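PDB 6BXS: mitochondrial association factor 1 from Toxoplasma gondii, which belongs to a parasite protein family, encoded at a locus required for manipulating host mitochondria, and has a macro domain fold, which in relatives binds ADP-ribose. Local coordinates for residues E137-K142 / G175-S180; K209-I214 / P250-Q255. All coordinates share one frame; numbering follows the deposited sequence.

Contact 1: residues E137-K142 / G175-S180; sequences ESETGK and GNASDS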
loop_
_atom_site.group_PDB
_atom_site.type_symbol
_atom_site.label_atom_id
_atom_site.label_comp_id
_atom_site.label_asym_id
_atom_site.label_seq_id
_atom_site.Cartn_x
_atom_site.Cartn_y
_atom_site.Cartn_z
ATOM N N GLU A 137 -16.974 3.551 11.097
ATOM C CA GLU A 137 -15.615 3.368 11.602
ATOM C C GLU A 137 -15.586 2.509 12.865
ATOM O O GLU A 137 -14.539 1.983 13.245
ATOM C CB GLU A 137 -14.964 4.725 11.885
ATOM C CG GLU A 137 -15.544 5.464 13.086
ATOM C CD GLU A 137 -14.935 6.840 13.285
ATOM O OE1 GLU A 137 -14.168 7.292 12.407
ATOM O OE2 GLU A 137 -15.224 7.475 14.323
ATOM N N SER A 138 -16.739 2.369 13.511
ATOM C CA SER A 138 -16.834 1.595 14.743
ATOM C C SER A 138 -16.618 0.100 14.505
ATOM O O SER A 138 -16.228 -0.622 15.422
ATOM C CB SER A 138 -18.195 1.821 15.408
ATOM O OG SER A 138 -19.241 1.274 14.625
ATOM N N GLU A 139 -16.869 -0.362 13.280
ATOM C CA GLU A 139 -16.701 -1.778 12.949
ATOM C C GLU A 139 -15.505 -2.034 12.029
ATOM O O GLU A 139 -14.936 -3.126 12.042
ATOM C CB GLU A 139 -17.973 -2.333 12.300
ATOM C CG GLU A 139 -18.524 -1.497 11.155
ATOM C CD GLU A 139 -19.572 -2.236 10.338
ATOM O OE1 GLU A 139 -19.560 -3.486 10.336
ATOM O OE2 GLU A 139 -20.412 -1.569 9.700
ATOM N N THR A 140 -15.124 -1.035 11.238
ATOM C CA THR A 140 -14.018 -1.188 10.293
ATOM C C THR A 140 -12.693 -0.678 10.853
ATOM O O THR A 140 -11.623 -1.100 10.413
ATOM C CB THR A 140 -14.285 -0.433 8.976
ATOM O OG1 THR A 140 -14.245 0.979 9.218
ATOM C CG2 THR A 140 -15.636 -0.819 8.386
ATOM N N GLY A 141 -12.774 0.228 11.823
ATOM C CA GLY A 141 -11.620 0.990 12.268
ATOM C C GLY A 141 -11.665 2.349 11.597
ATOM O O GLY A 141 -12.365 2.516 10.597
ATOM N N LYS A 142 -10.934 3.321 12.138
ATOM C CA LYS A 142 -10.996 4.684 11.619
ATOM C C LYS A 142 -9.896 4.928 10.585
ATOM O O LYS A 142 -8.862 4.261 10.593
ATOM C CB LYS A 142 -10.901 5.700 12.765
ATOM C CG LYS A 142 -9.498 6.179 13.103
ATOM C CD LYS A 142 -9.520 7.150 14.279
ATOM C CE LYS A 142 -8.116 7.579 14.683
ATOM N NZ LYS A 142 -7.306 6.438 15.200
ATOM N N GLY A 175 -11.234 -6.987 10.135
ATOM C CA GLY A 175 -11.928 -8.163 9.641
ATOM C C GLY A 175 -13.278 -8.444 10.271
ATOM O O GLY A 175 -14.135 -9.064 9.640
ATOM N N ASN A 176 -13.481 -7.994 11.505
ATOM C CA ASN A 176 -14.736 -8.262 12.204
ATOM C C ASN A 176 -15.882 -7.399 11.683
ATOM O O ASN A 176 -17.037 -7.598 12.060
ATOM C CB ASN A 176 -14.567 -8.049 13.710
ATOM C CG ASN A 176 -13.753 -9.147 14.364
ATOM O OD1 ASN A 176 -13.176 -9.997 13.685
ATOM N ND2 ASN A 176 -13.700 -9.133 15.692
ATOM N N ALA A 177 -15.562 -6.433 10.825
ATOM C CA ALA A 177 -16.592 -5.687 10.112
ATOM C C ALA A 177 -17.439 -6.663 9.305
ATOM O O ALA A 177 -16.926 -7.665 8.808
ATOM C CB ALA A 177 -15.971 -4.636 9.202
ATOM N N SER A 178 -18.732 -6.381 9.188
ATOM C CA SER A 178 -19.632 -7.250 8.440
ATOM C C SER A 178 -19.197 -7.307 6.976
ATOM O O SER A 178 -18.544 -6.387 6.484
ATOM C CB SER A 178 -21.077 -6.760 8.553
ATOM O OG SER A 178 -21.231 -5.483 7.960
ATOM N N ASP A 179 -19.552 -8.393 6.295
ATOM C CA ASP A 179 -19.118 -8.622 4.919
ATOM C C ASP A 179 -19.438 -7.443 4.009
ATOM O O ASP A 179 -18.601 -7.015 3.217
ATOM C CB ASP A 179 -19.766 -9.892 4.360
ATOM C CG ASP A 179 -19.285 -11.151 5.054
ATOM O OD1 ASP A 179 -18.303 -11.076 5.824
ATOM O OD2 ASP A 179 -19.883 -12.223 4.821
ATOM N N SER A 180 -20.652 -6.917 4.135
ATOM C CA SER A 180 -21.100 -5.814 3.296
ATOM C C SER A 180 -20.218 -4.581 3.480
ATOM O O SER A 180 -19.774 -3.975 2.505
ATOM C CB SER A 180 -22.556 -5.470 3.609
ATOM O OG SER A 180 -23.084 -4.574 2.647
#
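Glu139 and Thr140, at the end of the short helix 137-140, face Ala177 and Ser178, just before helix 179-202 begins. Glu139 makes the one hydrogen bond between the two segments. Its CG lies between the backbone N and the carbonyl carbon (chi1 50°); beyond CG the chain is extended and ends with OE1 at Ser178 N. Ser178 N donates to Glu139 OE1 over 3.2 Å, and the N-H...O angle of 167° makes the bond nearly straight; OE1 is met almost head-on, along its C-O axis. The same oxygen has the hydroxyl of its partner residue close by, Ser178 OG lying 3.5 Å from Glu139 OE1. The methyl of Ala177 points at the first segment, Ala177 CB being 3.4 Å from Glu139 O. Thr140 comes next and supplies a branch to the same methyl: Thr140 CG2 stands 3.9 Å from Ala177 CB. Its other branch turns back, Thr140 OG1 giving a 2.8 Å hydrogen bond to Gly141 O, in the carbonyl plane and on a lone pair, and a weak one to Asp136 O. Gly141, the first residue past the helix, has positive phi (99°); its N still bonds to Glu137 O. On the far segment, Arg228 joins Gly175 O and Ala177 O by hydrogen bonds and Asp179 OD1 by a salt bridge. With 162 Å² buried in all, this is a small, partly buried contact in which a glutamate receives the backbone N-H of the N-cap residue Ser178, tying helix 137-140 to the N-terminal end of helix 179-202 in the macro domain.

Contact 2: residues K209-I214 / P250-Q255; sequences KPVEAI and PRVELQ. With SO4 (sulfate ion), chain D.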
loop_
_atom_site.group_PDB
_atom_site.type_symbol
_atom_site.label_atom_id
_atom_site.label_comp_id
_atom_site.label_asym_id
_atom_site.label_seq_id
_atom_site.Cartn_x
_atom_site.Cartn_y
_atom_site.Cartn_z
ATOM N N LYS A 209 9.802 10.885 -11.323
ATOM C CA LYS A 209 9.804 9.727 -10.440
ATOM C C LYS A 209 8.465 9.002 -10.477
ATOM O O LYS A 209 7.732 8.978 -9.489
ATOM C CB LYS A 209 10.142 10.160 -9.015
ATOM C CG LYS A 209 11.544 10.733 -8.897
ATOM C CD LYS A 209 12.055 10.719 -7.472
ATOM C CE LYS A 209 13.548 11.016 -7.433
ATOM N NZ LYS A 209 14.348 9.942 -8.094
ATOM N N PRO A 210 8.147 8.397 -11.629
ATOM C CA PRO A 210 6.893 7.659 -11.796
ATOM C C PRO A 210 6.871 6.360 -11.007
ATOM O O PRO A 210 7.921 5.760 -10.770
ATOM C CB PRO A 210 6.854 7.375 -13.298
ATOM C CG PRO A 210 8.282 7.335 -13.701
ATOM C CD PRO A 210 8.974 8.356 -12.847
ATOM N N VAL A 211 5.679 5.936 -10.604
ATOM C CA VAL A 211 5.496 4.614 -10.027
ATOM C C VAL A 211 5.184 3.648 -11.162
ATOM O O VAL A 211 4.123 3.727 -11.781
ATOM C CB VAL A 211 4.367 4.585 -8.990
ATOM C CG1 VAL A 211 4.248 3.196 -8.374
ATOM C CG2 VAL A 211 4.615 5.630 -7.910
ATOM N N GLU A 212 6.115 2.740 -11.429
ATOM C CA GLU A 212 5.998 1.828 -12.559
ATOM C C GLU A 212 5.431 0.485 -12.113
ATOM O O GLU A 212 4.944 -0.298 -12.927
ATOM C CB GLU A 212 7.361 1.652 -13.229
ATOM C CG GLU A 212 8.076 2.980 -13.462
ATOM C CD GLU A 212 9.389 2.834 -14.204
ATOM O OE1 GLU A 212 9.548 3.480 -15.262
ATOM O OE2 GLU A 212 10.269 2.092 -13.723
ATOM N N ALA A 213 5.488 0.230 -10.810
ATOM C CA ALA A 213 4.882 -0.963 -10.238
ATOM C C ALA A 213 4.555 -0.719 -8.773
ATOM O O ALA A 213 5.176 0.129 -8.131
ATOM C CB ALA A 213 5.809 -2.154 -10.386
ATOM N N ILE A 214 3.569 -1.447 -8.256
ATOM C CA ILE A 214 3.266 -1.408 -6.832
ATOM C C ILE A 214 3.339 -2.805 -6.224
ATOM O O ILE A 214 2.777 -3.764 -6.757
ATOM C CB ILE A 214 1.877 -0.789 -6.551
ATOM C CG1 ILE A 214 0.813 -1.379 -7.478
ATOM C CG2 ILE A 214 1.941 0.723 -6.718
ATOM C CD1 ILE A 214 -0.599 -0.925 -7.141
ATOM N N PRO A 250 -4.754 1.084 -15.530
ATOM C CA PRO A 250 -3.410 1.625 -15.310
ATOM C C PRO A 250 -2.295 0.880 -16.038
ATOM O O PRO A 250 -2.459 -0.276 -16.428
ATOM C CB PRO A 250 -3.242 1.490 -13.799
ATOM C CG PRO A 250 -4.016 0.259 -13.461
ATOM C CD PRO A 250 -5.175 0.202 -14.427
ATOM N N ARG A 251 -1.166 1.560 -16.212
ATOM C CA ARG A 251 0.038 0.946 -16.759
ATOM C C ARG A 251 0.853 0.301 -15.649
ATOM O O ARG A 251 1.721 -0.534 -15.911
ATOM C CB ARG A 251 0.893 1.985 -17.486
ATOM C CG ARG A 251 0.202 2.663 -18.659
ATOM C CD ARG A 251 0.892 3.967 -19.041
ATOM N NE ARG A 251 1.005 4.874 -17.901
ATOM C CZ ARG A 251 1.515 6.100 -17.957
ATOM N NH1 ARG A 251 1.574 6.837 -16.857
ATOM N NH2 ARG A 251 1.966 6.592 -19.105
ATOM N N VAL A 252 0.574 0.694 -14.408
ATOM C CA VAL A 252 1.343 0.225 -13.264
ATOM C C VAL A 252 1.228 -1.292 -13.130
ATOM O O VAL A 252 0.150 -1.865 -13.291
ATOM C CB VAL A 252 0.887 0.913 -11.943
ATOM C CG1 VAL A 252 -0.436 0.344 -11.435
ATOM C CG2 VAL A 252 1.960 0.779 -10.872
ATOM N N GLU A 253 2.360 -1.929 -12.851
ATOM C CA GLU A 253 2.431 -3.376 -12.684
ATOM C C GLU A 253 2.083 -3.769 -11.250
ATOM O O GLU A 253 2.547 -3.138 -10.299
ATOM C CB GLU A 253 3.832 -3.871 -13.059
ATOM C CG GLU A 253 4.156 -5.302 -12.649
ATOM C CD GLU A 253 5.566 -5.711 -13.043
ATOM O OE1 GLU A 253 5.881 -5.688 -14.252
ATOM O OE2 GLU A 253 6.363 -6.047 -12.143
ATOM N N LEU A 254 1.268 -4.810 -11.100
ATOM C CA LEU A 254 0.877 -5.300 -9.782
ATOM C C LEU A 254 1.778 -6.441 -9.318
ATOM O O LEU A 254 2.002 -7.409 -10.048
ATOM C CB LEU A 254 -0.580 -5.771 -9.792
ATOM C CG LEU A 254 -1.667 -4.713 -9.986
ATOM C CD1 LEU A 254 -3.035 -5.375 -10.018
ATOM C CD2 LEU A 254 -1.613 -3.666 -8.891
ATOM N N GLN A 255 2.290 -6.310 -8.098
ATOM C CA GLN A 255 3.050 -7.369 -7.447
ATOM C C GLN A 255 2.453 -7.638 -6.073
ATOM O O GLN A 255 2.123 -6.702 -5.344
ATOM C CB GLN A 255 4.523 -6.989 -7.307
ATOM C CG GLN A 255 5.186 -6.526 -8.587
ATOM C CD GLN A 255 6.630 -6.122 -8.370
ATOM O OE1 GLN A 255 7.132 -6.145 -7.244
ATOM N NE2 GLN A 255 7.309 -5.750 -9.447
HETATM S S SO4 D . -0.765 4.609 -14.468
HETATM O O1 SO4 D . -1.920 4.671 -13.577
HETATM O O2 SO4 D . -0.080 5.897 -14.469
HETATM O O3 SO4 D . 0.149 3.570 -14.008
HETATM O O4 SO4 D . -1.216 4.296 -15.822
#
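Val252 CG2, anti to its own backbone N, is the bump that sits over the backbone at Ala213, 3.5 Å from Ala213 CA, in the hollow between the Val211 and Ile214 side chains. Val211 lies alongside Val252, whereas Ile214 crosses it at about a right angle. Further on, Ile214 and Leu254 run side by side: Leu254 CD2 lies against both CG1 and CD1 of Ile214, 3.4 Å from Ile214 CD1, tighter than usual for two methyls. The opposite face carries Ala213, whose small CB sits 3.7 Å from Glu253 CB; beyond it Gln255 NE2 hydrogen-bonds to Glu253 OE2. In parallel register, Ala213 bridges Glu253 and Ile214 bridges Leu254, through hydrogen bonds from Glu253 N to Glu212 O, Ile214 N to Glu253 O (2.8 Å) and Gln255 N to Ile214 O. A sulfate, probably from the crystallisation liquor, is hydrogen-bonded by Arg251 N, NE and NH1, by Asn201 ND2 and weakly by Val252 N. Helix 230-248 completes the beta-alpha-beta unit, its Val241 and Ile245 touching Leu254; Val197 of helix 179-202 touches Val211 and Ile214. Strand 45-50 lies next to 213-216, and strand 19-24 next to 253-256.

In the fold
Contact 1 closes before contact 2 opens along the chain. Their centres are 29 Å apart, on opposite sides of the chain's centre, and their nearest atoms remain about 20 Å apart. Helix 179-202 relates them: the residues leading into it, with Ser178 at its N-cap, belong to contact 1, while Val197, near its other end, packs on the Val211 and Ile214 side chains of contact 2. Contact 2 lies within the mixed sheet, between strands 19-24 and 45-50, whereas contact 1 is built from loop and helix-end segments, 19 Å from the centre of the chain. One therefore joins peripheral connections, the other the parallel sheet core, of a single macro-type domain.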